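Local coordinates for ESX-1 secretion system protein EccA1 (Mycobacterium tuberculosis, PDB 4F3V), which probably supplies energy from ATP hydrolysis for the export of ESX-1 virulence factors, and is represented here by its N-terminal tetratricopeptide-repeat domain, at residues Ile87-Tyr91 and Trp139-Val143; Leu90-Ile94 and Glu204-Arg208; Ala113-Tyr118 and Val144-Ala148; Trp151-Ile155 and Val179-Leu184; Val154-Lys159 and Ala173-His177. All coordinates share one frame. Residues are numbered along the deposited sequence.

Contact 1: Ile87-Tyr91 and Trp139-Val143; sequences IGGLY and WMKAV
Ile-87 and Tyr-91 of a β-hairpin loop and Trp-139 and Val-143, one turn apart on helix 134-147, form the apolar centre that docks the hairpin onto the helices of the tetratricopeptide-repeat (TPR) domain. With chi1 at t, the Trp-139 indole extends along the loop: its CD1 lies 4.2 Å from Ile-87 CD1, and its CH2 3.4 Å from Tyr-91 CD2. The tyrosine (chi1 m) and the six-membered indole ring meet obliquely, centroids 5.2 Å apart and planes at 55°; Tyr-91 CE2 lies 4.3 Å from Val-143 CG2. Ile-87 CB also touches Met-140 SD at 3.8 Å. In register, Gly-89 CA comes 5.3 Å from Val-143 CA. Gly-89, at phi/psi 54/-144, sets its CA 3.8 Å from Val-143 CG1, where any CB would collide. Further out, Tyr-91 N donates a hydrogen bond to Gly-88 O (3.1 Å), and a water accepts from Leu-90 N (3.1 Å) and donates to Val-143 O (2.8 Å). Trp-139 NE1 donates to Ile-87 O at 2.9 Å, and Tyr-91 OH to Ala-142 O at 2.7 Å.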
# COMPACT_ATOMS: atom_id res chain seq x y z
N ILE A 87 1.04 1.12 2.68
CA ILE A 87 1.43 -0.15 2.05
C ILE A 87 0.24 -1.08 1.71
O ILE A 87 0.44 -2.20 1.25
CB ILE A 87 2.47 -0.96 2.87
CG1 ILE A 87 1.91 -1.41 4.23
CG2 ILE A 87 3.78 -0.21 3.08
CD1 ILE A 87 2.64 -2.62 4.82
N GLY A 88 -0.98 -0.61 1.92
CA GLY A 88 -2.17 -1.45 1.75
C GLY A 88 -2.66 -1.66 0.33
O GLY A 88 -3.43 -2.61 0.07
N GLY A 89 -2.25 -0.78 -0.58
CA GLY A 89 -2.75 -0.83 -1.95
C GLY A 89 -4.28 -0.81 -2.01
O GLY A 89 -4.94 -0.16 -1.18
N LEU A 90 -4.84 -1.55 -2.96
CA LEU A 90 -6.27 -1.62 -3.13
C LEU A 90 -6.98 -2.43 -2.02
O LEU A 90 -8.20 -2.42 -1.95
CB LEU A 90 -6.62 -2.23 -4.50
CG LEU A 90 -6.31 -3.72 -4.65
CD1 LEU A 90 -7.56 -4.56 -4.34
CD2 LEU A 90 -5.78 -4.03 -6.06
N TYR A 91 -6.21 -3.15 -1.19
CA TYR A 91 -6.78 -4.14 -0.27
C TYR A 91 -7.28 -3.50 1.03
O TYR A 91 -8.25 -3.96 1.61
CB TYR A 91 -5.76 -5.26 0.05
CG TYR A 91 -5.20 -5.94 -1.19
CD1 TYR A 91 -6.02 -6.68 -2.03
CD2 TYR A 91 -3.87 -5.79 -1.55
CE1 TYR A 91 -5.51 -7.29 -3.17
CE2 TYR A 91 -3.36 -6.38 -2.69
CZ TYR A 91 -4.18 -7.12 -3.49
OH TYR A 91 -3.64 -7.69 -4.61
N TRP A 139 3.98 -9.45 0.27
CA TRP A 139 2.82 -8.56 0.42
C TRP A 139 2.89 -7.41 -0.57
O TRP A 139 1.90 -7.12 -1.27
CB TRP A 139 2.69 -8.03 1.85
CG TRP A 139 1.61 -6.98 1.91
CD1 TRP A 139 1.77 -5.61 2.01
CD2 TRP A 139 0.17 -7.19 1.68
NE1 TRP A 139 0.55 -4.97 1.93
CE2 TRP A 139 -0.45 -5.88 1.75
CE3 TRP A 139 -0.63 -8.31 1.50
CZ2 TRP A 139 -1.81 -5.70 1.61
CZ3 TRP A 139 -2.01 -8.12 1.37
CH2 TRP A 139 -2.58 -6.85 1.41
N MET A 140 4.05 -6.75 -0.66
CA MET A 140 4.18 -5.64 -1.62
C MET A 140 4.02 -6.08 -3.08
O MET A 140 3.43 -5.36 -3.89
CB MET A 140 5.49 -4.89 -1.46
CG MET A 140 5.65 -4.21 -0.11
SD MET A 140 4.22 -3.29 0.48
CE MET A 140 3.82 -2.16 -0.86
N LYS A 141 4.50 -7.26 -3.42
CA LYS A 141 4.25 -7.79 -4.76
C LYS A 141 2.76 -8.00 -5.03
O LYS A 141 2.29 -7.73 -6.13
CB LYS A 141 5.06 -9.05 -5.01
CG LYS A 141 6.55 -8.77 -5.14
CD LYS A 141 7.31 -10.02 -5.58
CE LYS A 141 8.79 -9.74 -5.78
NZ LYS A 141 9.48 -10.91 -6.44
N ALA A 142 2.03 -8.48 -4.03
CA ALA A 142 0.59 -8.63 -4.09
C ALA A 142 -0.09 -7.28 -4.34
O ALA A 142 -1.03 -7.17 -5.14
CB ALA A 142 0.07 -9.28 -2.80
N VAL A 143 0.45 -6.23 -3.73
CA VAL A 143 -0.01 -4.87 -3.98
C VAL A 143 0.25 -4.43 -5.43
O VAL A 143 -0.64 -3.91 -6.09
CB VAL A 143 0.63 -3.84 -2.99
CG1 VAL A 143 0.40 -2.42 -3.49
CG2 VAL A 143 0.09 -4.01 -1.56
O HOH W 1 -2.86 -2.53 -5.07

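Contact 2: Leu90-Ile94 and Glu204-Arg208; sequences LYGDI and EACAR
Glu-204 opens a type I β-turn that ends at Ala-207, whose N donates a hydrogen bond to Glu-204 O at 3.2 Å. Next comes Ala-205, with its CB directed toward the 90-94 loop and 4.1 Å from Ile-94 CG1. Its carbonyl O accepts the one direct hydrogen bond of the contact, from Asp-93 N (2.9 Å, 163° at the hydrogen), and also abuts Gly-92 CA at 3.3 Å. Cys-206 takes the N-cap position. Its CA is only 4.0 Å from Gly-92 CA, an approach possible because Gly-92 is fully extended (phi/psi -179/177) and lacks the CB that would run into Cys-206 SG and Ala-205 O. With chi1 at m, Cys-206 SG reaches Ile-94 CD1 at 4.1 Å, while Cys-206 CB lies 3.3 Å from Tyr-91 O. At Ala-207 and Arg-208 the chain departs as helix 207-221. A single backbone bond thus docks the loop between strands 84-86 and 95-97 on the turn into this helix, joining the hairpin to later helices of the TPR domain, with Phe-168 and Val-175 of helix 167-183 packing alongside.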
# COMPACT_ATOMS: atom_id res chain seq x y z
N LEU A 90 -4.84 -1.55 -2.96
CA LEU A 90 -6.27 -1.62 -3.13
C LEU A 90 -6.98 -2.43 -2.02
O LEU A 90 -8.20 -2.42 -1.95
CB LEU A 90 -6.62 -2.23 -4.50
CG LEU A 90 -6.31 -3.72 -4.65
CD1 LEU A 90 -7.56 -4.56 -4.34
CD2 LEU A 90 -5.78 -4.03 -6.06
N TYR A 91 -6.21 -3.15 -1.19
CA TYR A 91 -6.78 -4.14 -0.27
C TYR A 91 -7.28 -3.50 1.03
O TYR A 91 -8.25 -3.96 1.61
CB TYR A 91 -5.76 -5.26 0.05
CG TYR A 91 -5.20 -5.94 -1.19
CD1 TYR A 91 -6.02 -6.68 -2.03
CD2 TYR A 91 -3.87 -5.79 -1.55
CE1 TYR A 91 -5.51 -7.29 -3.17
CE2 TYR A 91 -3.36 -6.38 -2.69
CZ TYR A 91 -4.18 -7.12 -3.49
OH TYR A 91 -3.64 -7.69 -4.61
N GLY A 92 -6.63 -2.44 1.47
CA GLY A 92 -6.98 -1.86 2.75
C GLY A 92 -6.13 -0.65 3.06
O GLY A 92 -5.23 -0.29 2.29
N ASP A 93 -6.43 -0.03 4.19
CA ASP A 93 -5.69 1.13 4.69
C ASP A 93 -4.68 0.59 5.70
O ASP A 93 -5.03 0.28 6.84
CB ASP A 93 -6.65 2.14 5.33
CG ASP A 93 -5.93 3.41 5.81
OD1 ASP A 93 -4.66 3.42 5.84
OD2 ASP A 93 -6.62 4.40 6.19
N ILE A 94 -3.46 0.38 5.24
CA ILE A 94 -2.42 -0.21 6.06
C ILE A 94 -1.19 0.68 5.96
O ILE A 94 -0.73 1.02 4.85
CB ILE A 94 -2.08 -1.67 5.59
CG1 ILE A 94 -3.36 -2.54 5.55
CG2 ILE A 94 -1.01 -2.31 6.47
CD1 ILE A 94 -3.21 -3.88 4.87
N GLU A 204 -10.55 -4.98 10.01
CA GLU A 204 -10.95 -3.59 10.07
C GLU A 204 -10.24 -2.74 9.01
O GLU A 204 -10.88 -1.97 8.29
CB GLU A 204 -10.75 -3.02 11.48
CG GLU A 204 -10.95 -1.51 11.59
CD GLU A 204 -11.29 -1.02 13.01
OE1 GLU A 204 -10.40 -1.01 13.89
OE2 GLU A 204 -12.47 -0.64 13.26
N ALA A 205 -8.92 -2.91 8.89
CA ALA A 205 -8.14 -2.14 7.90
C ALA A 205 -8.61 -2.41 6.48
O ALA A 205 -8.52 -1.52 5.64
CB ALA A 205 -6.66 -2.45 8.01
N CYS A 206 -9.11 -3.62 6.22
CA CYS A 206 -9.50 -4.04 4.88
C CYS A 206 -11.05 -4.15 4.74
O CYS A 206 -11.55 -4.77 3.80
CB CYS A 206 -8.83 -5.38 4.55
SG CYS A 206 -7.00 -5.37 4.58
N ALA A 207 -11.78 -3.49 5.63
CA ALA A 207 -13.24 -3.62 5.70
C ALA A 207 -13.92 -3.29 4.38
O ALA A 207 -14.86 -3.95 3.99
CB ALA A 207 -13.82 -2.76 6.83
N ARG A 208 -13.44 -2.26 3.70
CA ARG A 208 -14.08 -1.80 2.48
C ARG A 208 -14.00 -2.80 1.32
O ARG A 208 -15.02 -3.11 0.69
CB ARG A 208 -13.53 -0.45 2.08
CG ARG A 208 -13.90 0.62 3.10
CD ARG A 208 -13.19 1.91 2.81
NE ARG A 208 -13.65 2.44 1.53
CZ ARG A 208 -12.94 3.23 0.72
NH1 ARG A 208 -11.70 3.58 1.00
NH2 ARG A 208 -13.50 3.64 -0.41

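Contact 3: Ala113-Tyr118 and Val144-Ala148; sequences AAQGNY and VYGAA
A row of small side chains lets two helix ends come close, and one large ring fills the space beside them. Ala-113, in the last turn of helix 101-115, aims its CB at helix 134-147, where it settles between Val-144 and Ala-147: it lies 4.0 Å from Val-144 CA, 4.2 Å from Val-144 CG2 and 4.1 Å from Ala-147 CB. The Ala-113 and Val-144 CA atoms are accordingly 5.2 Å apart. After Gln-115 the chain reverses sharply. Gly-116, at phi/psi 85/18, ends the helix in a Schellman motif, with its N bonded to Ala-113 O at 2.9 Å, and Asn-117 takes the N-cap position of helix 118-125 without a capping bond from its side chain. Such a short turn between successive helices, both packing on helix 134-147, which opens the next hairpin, is consistent with the helical-hairpin stacking of TPR proteins. The turn delivers Tyr-118 (chi1 m, chi2 -68°), whose CB points toward the second segment. Its ring is the main bulge of the interface. Ala-147 CB touches the ring edge, 3.8 Å from Tyr-118 CE1, and Tyr-118 CB packs 4.2 Å from Val-144 CG1. Ala-148, the first residue to leave helical geometry, supplies a CH-pi contact: its CB sits over the face of the Tyr-118 ring, 3.9 Å from the centroid and 9° off the normal. Trp-269 also meets that ring, with planes at about 15°, and touches both Val-144 and Ala-148.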
# COMPACT_ATOMS: atom_id res chain seq x y z
N ALA A 113 3.16 1.70 -7.79
CA ALA A 113 2.09 0.84 -8.24
C ALA A 113 0.87 1.70 -8.53
O ALA A 113 0.30 1.58 -9.62
CB ALA A 113 1.74 -0.22 -7.21
N ALA A 114 0.51 2.56 -7.57
CA ALA A 114 -0.62 3.49 -7.72
C ALA A 114 -0.48 4.40 -8.95
O ALA A 114 -1.48 4.74 -9.57
CB ALA A 114 -0.80 4.35 -6.46
N GLN A 115 0.74 4.81 -9.29
CA GLN A 115 0.98 5.64 -10.49
C GLN A 115 1.06 4.83 -11.81
O GLN A 115 1.15 5.42 -12.90
CB GLN A 115 2.26 6.47 -10.33
CG GLN A 115 2.23 7.49 -9.18
CD GLN A 115 1.72 8.90 -9.52
OE1 GLN A 115 1.55 9.28 -10.69
NE2 GLN A 115 1.55 9.72 -8.47
N GLY A 116 1.04 3.50 -11.73
CA GLY A 116 1.12 2.66 -12.92
C GLY A 116 2.55 2.38 -13.40
O GLY A 116 2.74 1.97 -14.54
N ASN A 117 3.55 2.58 -12.53
CA ASN A 117 4.94 2.32 -12.88
C ASN A 117 5.35 0.99 -12.26
O ASN A 117 6.14 0.94 -11.32
CB ASN A 117 5.83 3.47 -12.41
CG ASN A 117 5.46 4.78 -13.07
OD1 ASN A 117 5.04 4.81 -14.23
ND2 ASN A 117 5.62 5.88 -12.33
N TYR A 118 4.80 -0.09 -12.81
CA TYR A 118 4.86 -1.39 -12.15
C TYR A 118 6.29 -1.98 -12.16
O TYR A 118 6.74 -2.51 -11.14
CB TYR A 118 3.85 -2.36 -12.76
CG TYR A 118 2.45 -1.83 -12.86
CD1 TYR A 118 1.69 -1.59 -11.73
CD2 TYR A 118 1.88 -1.55 -14.09
CE1 TYR A 118 0.41 -1.06 -11.82
CE2 TYR A 118 0.61 -1.04 -14.19
CZ TYR A 118 -0.12 -0.81 -13.04
OH TYR A 118 -1.40 -0.30 -13.12
N VAL A 144 1.47 -4.64 -5.92
CA VAL A 144 1.85 -4.24 -7.26
C VAL A 144 1.07 -5.02 -8.32
O VAL A 144 0.49 -4.43 -9.27
CB VAL A 144 3.37 -4.39 -7.48
CG1 VAL A 144 3.79 -4.04 -8.93
CG2 VAL A 144 4.13 -3.56 -6.47
N TYR A 145 1.04 -6.35 -8.17
CA TYR A 145 0.32 -7.21 -9.11
C TYR A 145 -1.19 -6.88 -9.08
O TYR A 145 -1.85 -6.86 -10.12
CB TYR A 145 0.57 -8.70 -8.79
CG TYR A 145 1.94 -9.24 -9.21
CD1 TYR A 145 2.48 -8.98 -10.48
CD2 TYR A 145 2.66 -10.07 -8.36
CE1 TYR A 145 3.72 -9.47 -10.85
CE2 TYR A 145 3.88 -10.59 -8.73
CZ TYR A 145 4.40 -10.31 -9.98
OH TYR A 145 5.62 -10.83 -10.28
N GLY A 146 -1.73 -6.63 -7.89
CA GLY A 146 -3.17 -6.31 -7.75
C GLY A 146 -3.51 -5.03 -8.47
O GLY A 146 -4.56 -4.94 -9.13
N ALA A 147 -2.61 -4.04 -8.37
CA ALA A 147 -2.81 -2.76 -9.04
C ALA A 147 -2.95 -2.95 -10.56
O ALA A 147 -3.75 -2.27 -11.20
CB ALA A 147 -1.70 -1.76 -8.71
N ALA A 148 -2.22 -3.92 -11.09
CA ALA A 148 -2.24 -4.24 -12.53
C ALA A 148 -3.26 -5.33 -12.89
O ALA A 148 -3.26 -5.87 -14.02
CB ALA A 148 -0.83 -4.69 -12.97

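Contact 4: Trp151-Ile155 and Val179-Leu184; sequences WTDVI and VAAANL
Trp-151, at the start of helix 151-158, dominates the meeting with the last turns of helix 167-183. Its chi1 (m) and chi2 (115°) lay the indole across the opposing helix. There CZ3 touches Val-179 CG1 at 3.9 Å, CE3 comes 3.6 Å from Ala-180 CA, and Asn-183 CB sits 3.4 Å from the centroid of the five-membered ring, 14° off its normal, in a CH-pi contact. The amide of Asn-183 turns back to its own helix, ND2 donating to Val-179 O at 2.9 Å. The Trp-151 CA lies 4.8 Å from Ala-180 CA, and Trp-151 CB packs 3.9 Å from Leu-184 CG. The near-antiparallel helices, axes of the short segments 8.9 Å apart and crossing at -150°, are consistent with the second helix of one hairpin packing against the first helix of the next, as in TPR arrays. Thr-152 follows at the margin, CG2 4.1 Å from Leu-184 CD1, where helix 259-263 adds Ala-259 and Ile-262. A turn on from Trp-151, Val-154 CG1 reaches Ala-180 CB at 3.9 Å. Ile-155 (chi1 m, chi2 t) then packs its CG1 3.6 Å from that same methyl and its CD1 3.8 Å from Leu-184 CD1.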
# COMPACT_ATOMS: atom_id res chain seq x y z
N TRP A 151 -4.23 -11.13 -11.23
CA TRP A 151 -4.79 -11.86 -10.09
C TRP A 151 -4.13 -13.18 -9.83
O TRP A 151 -3.98 -13.54 -8.68
CB TRP A 151 -6.29 -12.03 -10.25
CG TRP A 151 -6.96 -10.70 -10.46
CD1 TRP A 151 -7.64 -10.26 -11.58
CD2 TRP A 151 -6.98 -9.55 -9.53
NE1 TRP A 151 -8.08 -8.97 -11.41
CE2 TRP A 151 -7.72 -8.49 -10.20
CE3 TRP A 151 -6.52 -9.34 -8.25
CZ2 TRP A 151 -7.95 -7.25 -9.61
CZ3 TRP A 151 -6.73 -8.09 -7.66
CH2 TRP A 151 -7.45 -7.07 -8.32
N THR A 152 -3.73 -13.90 -10.87
CA THR A 152 -3.03 -15.16 -10.65
C THR A 152 -1.63 -14.93 -10.02
O THR A 152 -1.20 -15.72 -9.20
CB THR A 152 -2.91 -15.96 -11.96
OG1 THR A 152 -2.39 -15.09 -12.98
CG2 THR A 152 -4.30 -16.45 -12.40
N ASP A 153 -0.97 -13.81 -10.34
CA ASP A 153 0.34 -13.49 -9.73
C ASP A 153 0.13 -13.08 -8.25
O ASP A 153 0.94 -13.43 -7.38
CB ASP A 153 1.04 -12.38 -10.51
CG ASP A 153 1.45 -12.82 -11.91
OD1 ASP A 153 1.98 -13.94 -12.04
OD2 ASP A 153 1.28 -12.03 -12.88
N VAL A 154 -0.97 -12.38 -7.96
CA VAL A 154 -1.33 -12.09 -6.58
C VAL A 154 -1.42 -13.38 -5.79
O VAL A 154 -0.78 -13.53 -4.76
CB VAL A 154 -2.66 -11.30 -6.48
CG1 VAL A 154 -3.16 -11.30 -5.03
CG2 VAL A 154 -2.48 -9.87 -7.01
N ILE A 155 -2.19 -14.34 -6.28
CA ILE A 155 -2.38 -15.60 -5.58
C ILE A 155 -1.02 -16.31 -5.37
O ILE A 155 -0.72 -16.77 -4.27
CB ILE A 155 -3.40 -16.51 -6.30
CG1 ILE A 155 -4.81 -15.88 -6.19
CG2 ILE A 155 -3.32 -17.95 -5.78
CD1 ILE A 155 -5.89 -16.50 -7.04
N VAL A 179 -9.88 -11.30 -2.84
CA VAL A 179 -10.10 -10.35 -3.91
C VAL A 179 -9.70 -10.92 -5.28
O VAL A 179 -10.45 -10.78 -6.26
CB VAL A 179 -9.41 -9.02 -3.60
CG1 VAL A 179 -9.38 -8.11 -4.82
CG2 VAL A 179 -10.12 -8.34 -2.40
N ALA A 180 -8.50 -11.50 -5.34
CA ALA A 180 -8.02 -12.15 -6.56
C ALA A 180 -9.00 -13.24 -7.02
O ALA A 180 -9.36 -13.32 -8.20
CB ALA A 180 -6.60 -12.71 -6.34
N ALA A 181 -9.45 -14.09 -6.09
CA ALA A 181 -10.46 -15.13 -6.41
C ALA A 181 -11.75 -14.56 -7.00
O ALA A 181 -12.24 -15.03 -8.02
CB ALA A 181 -10.80 -15.96 -5.20
N ALA A 182 -12.27 -13.52 -6.37
CA ALA A 182 -13.48 -12.84 -6.86
C ALA A 182 -13.31 -12.31 -8.28
O ALA A 182 -14.19 -12.50 -9.13
CB ALA A 182 -13.87 -11.73 -5.91
N ASN A 183 -12.17 -11.69 -8.55
CA ASN A 183 -11.90 -11.14 -9.87
C ASN A 183 -11.70 -12.21 -10.95
O ASN A 183 -11.75 -11.90 -12.14
CB ASN A 183 -10.70 -10.19 -9.80
CG ASN A 183 -11.08 -8.80 -9.30
OD1 ASN A 183 -11.64 -8.02 -10.05
ND2 ASN A 183 -10.76 -8.49 -8.06
N LEU A 184 -11.44 -13.44 -10.52
CA LEU A 184 -11.35 -14.60 -11.40
C LEU A 184 -12.67 -15.41 -11.43
O LEU A 184 -12.71 -16.53 -11.95
CB LEU A 184 -10.19 -15.50 -10.97
CG LEU A 184 -8.77 -14.91 -11.12
CD1 LEU A 184 -7.75 -15.69 -10.30
CD2 LEU A 184 -8.37 -14.82 -12.60

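Contact 5: Val154-Lys159 and Ala173-His177; sequences VIDQVK and AGVAH
This is an apolar helix-helix packing with a hydrated polar margin, joining the C-terminal half of helix 151-158 to the middle of helix 167-183. The axes of the short segments come within 9.2 Å and run nearly antiparallel, with a signed crossing of -152°. In register, Ile-155 CA and His-177 CA are 5.5 Å apart, as are Val-158 CA and Ala-173 CA. The close approach rests on alanines facing valines. Val-154 (chi1 t) places CG1 4.0 Å from Ala-176 CB and 3.7 Å from Ala-176 O. One turn later Val-158 (chi1 m) sits among three partners, with CB 4.0 Å from Ala-173 CB, CG1 4.2 Å from Ala-176 CB and CG2 3.8 Å from His-177 CB. His-177, with chi1 at t, carries its ring over to the first helix, where NE2 meets Ile-155 CG2 at 3.7 Å and CE1 meets Lys-159 CA at 4.2 Å. A water links the edges, donating to Val-158 O at 2.7 Å and bonding His-177 ND1, also at 2.7 Å. Around this seam, Tyr-91 of the hairpin loop touches Val-154 and Ala-176, while Glu-189 and Arg-193 of helix 187-198 reach His-177; a sulfate, probably from the crystallisation liquor, lies about 5 Å from the histidine side chain. Near-antiparallel packing of consecutive helices is consistent with the stacked helical hairpins of a TPR array, here at the junction between two hairpins.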
# COMPACT_ATOMS: atom_id res chain seq x y z
N VAL A 154 -0.97 -12.38 -7.96
CA VAL A 154 -1.33 -12.09 -6.58
C VAL A 154 -1.42 -13.38 -5.79
O VAL A 154 -0.78 -13.53 -4.76
CB VAL A 154 -2.66 -11.30 -6.48
CG1 VAL A 154 -3.16 -11.30 -5.03
CG2 VAL A 154 -2.48 -9.87 -7.01
N ILE A 155 -2.19 -14.34 -6.28
CA ILE A 155 -2.38 -15.60 -5.58
C ILE A 155 -1.02 -16.31 -5.37
O ILE A 155 -0.72 -16.77 -4.27
CB ILE A 155 -3.40 -16.51 -6.30
CG1 ILE A 155 -4.81 -15.88 -6.19
CG2 ILE A 155 -3.32 -17.95 -5.78
CD1 ILE A 155 -5.89 -16.50 -7.04
N ASP A 156 -0.18 -16.35 -6.40
CA ASP A 156 1.16 -16.93 -6.24
C ASP A 156 1.94 -16.33 -5.05
O ASP A 156 2.64 -17.05 -4.33
CB ASP A 156 2.03 -16.74 -7.50
CG ASP A 156 2.23 -18.02 -8.26
OD1 ASP A 156 1.21 -18.68 -8.61
OD2 ASP A 156 3.41 -18.36 -8.51
N GLN A 157 1.85 -15.01 -4.89
CA GLN A 157 2.54 -14.32 -3.79
C GLN A 157 1.96 -14.58 -2.39
O GLN A 157 2.69 -14.61 -1.41
CB GLN A 157 2.56 -12.82 -4.05
CG GLN A 157 3.42 -12.45 -5.25
CD GLN A 157 4.89 -12.80 -5.02
OE1 GLN A 157 5.41 -12.60 -3.95
NE2 GLN A 157 5.55 -13.31 -6.03
N VAL A 158 0.65 -14.76 -2.28
CA VAL A 158 0.02 -14.82 -0.96
C VAL A 158 -0.44 -16.21 -0.55
O VAL A 158 -0.86 -16.40 0.59
CB VAL A 158 -1.18 -13.87 -0.86
CG1 VAL A 158 -0.74 -12.43 -1.11
CG2 VAL A 158 -2.31 -14.29 -1.81
N LYS A 159 -0.32 -17.19 -1.46
CA LYS A 159 -0.86 -18.53 -1.20
C LYS A 159 -0.19 -19.20 -0.00
O LYS A 159 -0.78 -20.07 0.62
CB LYS A 159 -0.78 -19.43 -2.43
CG LYS A 159 0.63 -19.71 -2.96
CD LYS A 159 0.58 -20.61 -4.20
CE LYS A 159 1.93 -20.72 -4.92
NZ LYS A 159 1.75 -21.49 -6.20
N ALA A 173 -3.13 -10.72 3.59
CA ALA A 173 -2.86 -11.61 2.49
C ALA A 173 -4.09 -12.44 2.11
O ALA A 173 -4.32 -12.69 0.93
CB ALA A 173 -1.69 -12.51 2.83
N GLY A 174 -4.84 -12.88 3.12
CA GLY A 174 -6.11 -13.56 2.93
C GLY A 174 -7.13 -12.69 2.20
O GLY A 174 -7.83 -13.17 1.33
N VAL A 175 -7.17 -11.40 2.55
CA VAL A 175 -7.97 -10.45 1.78
C VAL A 175 -7.53 -10.39 0.31
O VAL A 175 -8.36 -10.47 -0.61
CB VAL A 175 -7.94 -9.05 2.40
CG1 VAL A 175 -8.80 -8.09 1.54
CG2 VAL A 175 -8.46 -9.08 3.84
N ALA A 176 -6.22 -10.28 0.07
CA ALA A 176 -5.71 -10.26 -1.32
C ALA A 176 -6.06 -11.53 -2.08
O ALA A 176 -6.44 -11.47 -3.27
CB ALA A 176 -4.20 -9.99 -1.37
N HIS A 177 -5.98 -12.67 -1.40
CA HIS A 177 -6.28 -13.95 -2.00
C HIS A 177 -7.77 -13.98 -2.38
O HIS A 177 -8.15 -14.40 -3.49
CB HIS A 177 -5.91 -15.08 -1.02
CG HIS A 177 -5.72 -16.44 -1.69
ND1 HIS A 177 -4.90 -17.39 -1.20
CD2 HIS A 177 -6.29 -16.97 -2.84
CE1 HIS A 177 -4.94 -18.47 -2.00
NE2 HIS A 177 -5.79 -18.20 -3.00
O HOH W 2 -3.53 -16.78 1.07

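How the contacts relate
The five contacts form one connected network, illustrating how a hairpin loop can be anchored among stacked helices. Contacts 1 and 2 share Leu-90 and Tyr-91, their centres 10 Å apart, and Ile-87 N to Ile-94 O (2.8 Å), a probable hydrogen bond, closes the loop between them. Contacts 4 and 5, with centres 7 Å apart, are neighbouring parts of one helix pair and share Val-154 and Ile-155. Tyr-91 ties the two groups together: its OH lies 3.4 Å from Val-154 CG2 and its CE1 3.5 Å from Ala-176 CB. Contact 3 continues contact 1 along helix 134-147; a bound samarium ion lies about 8 Å from the Ala-113 side chain.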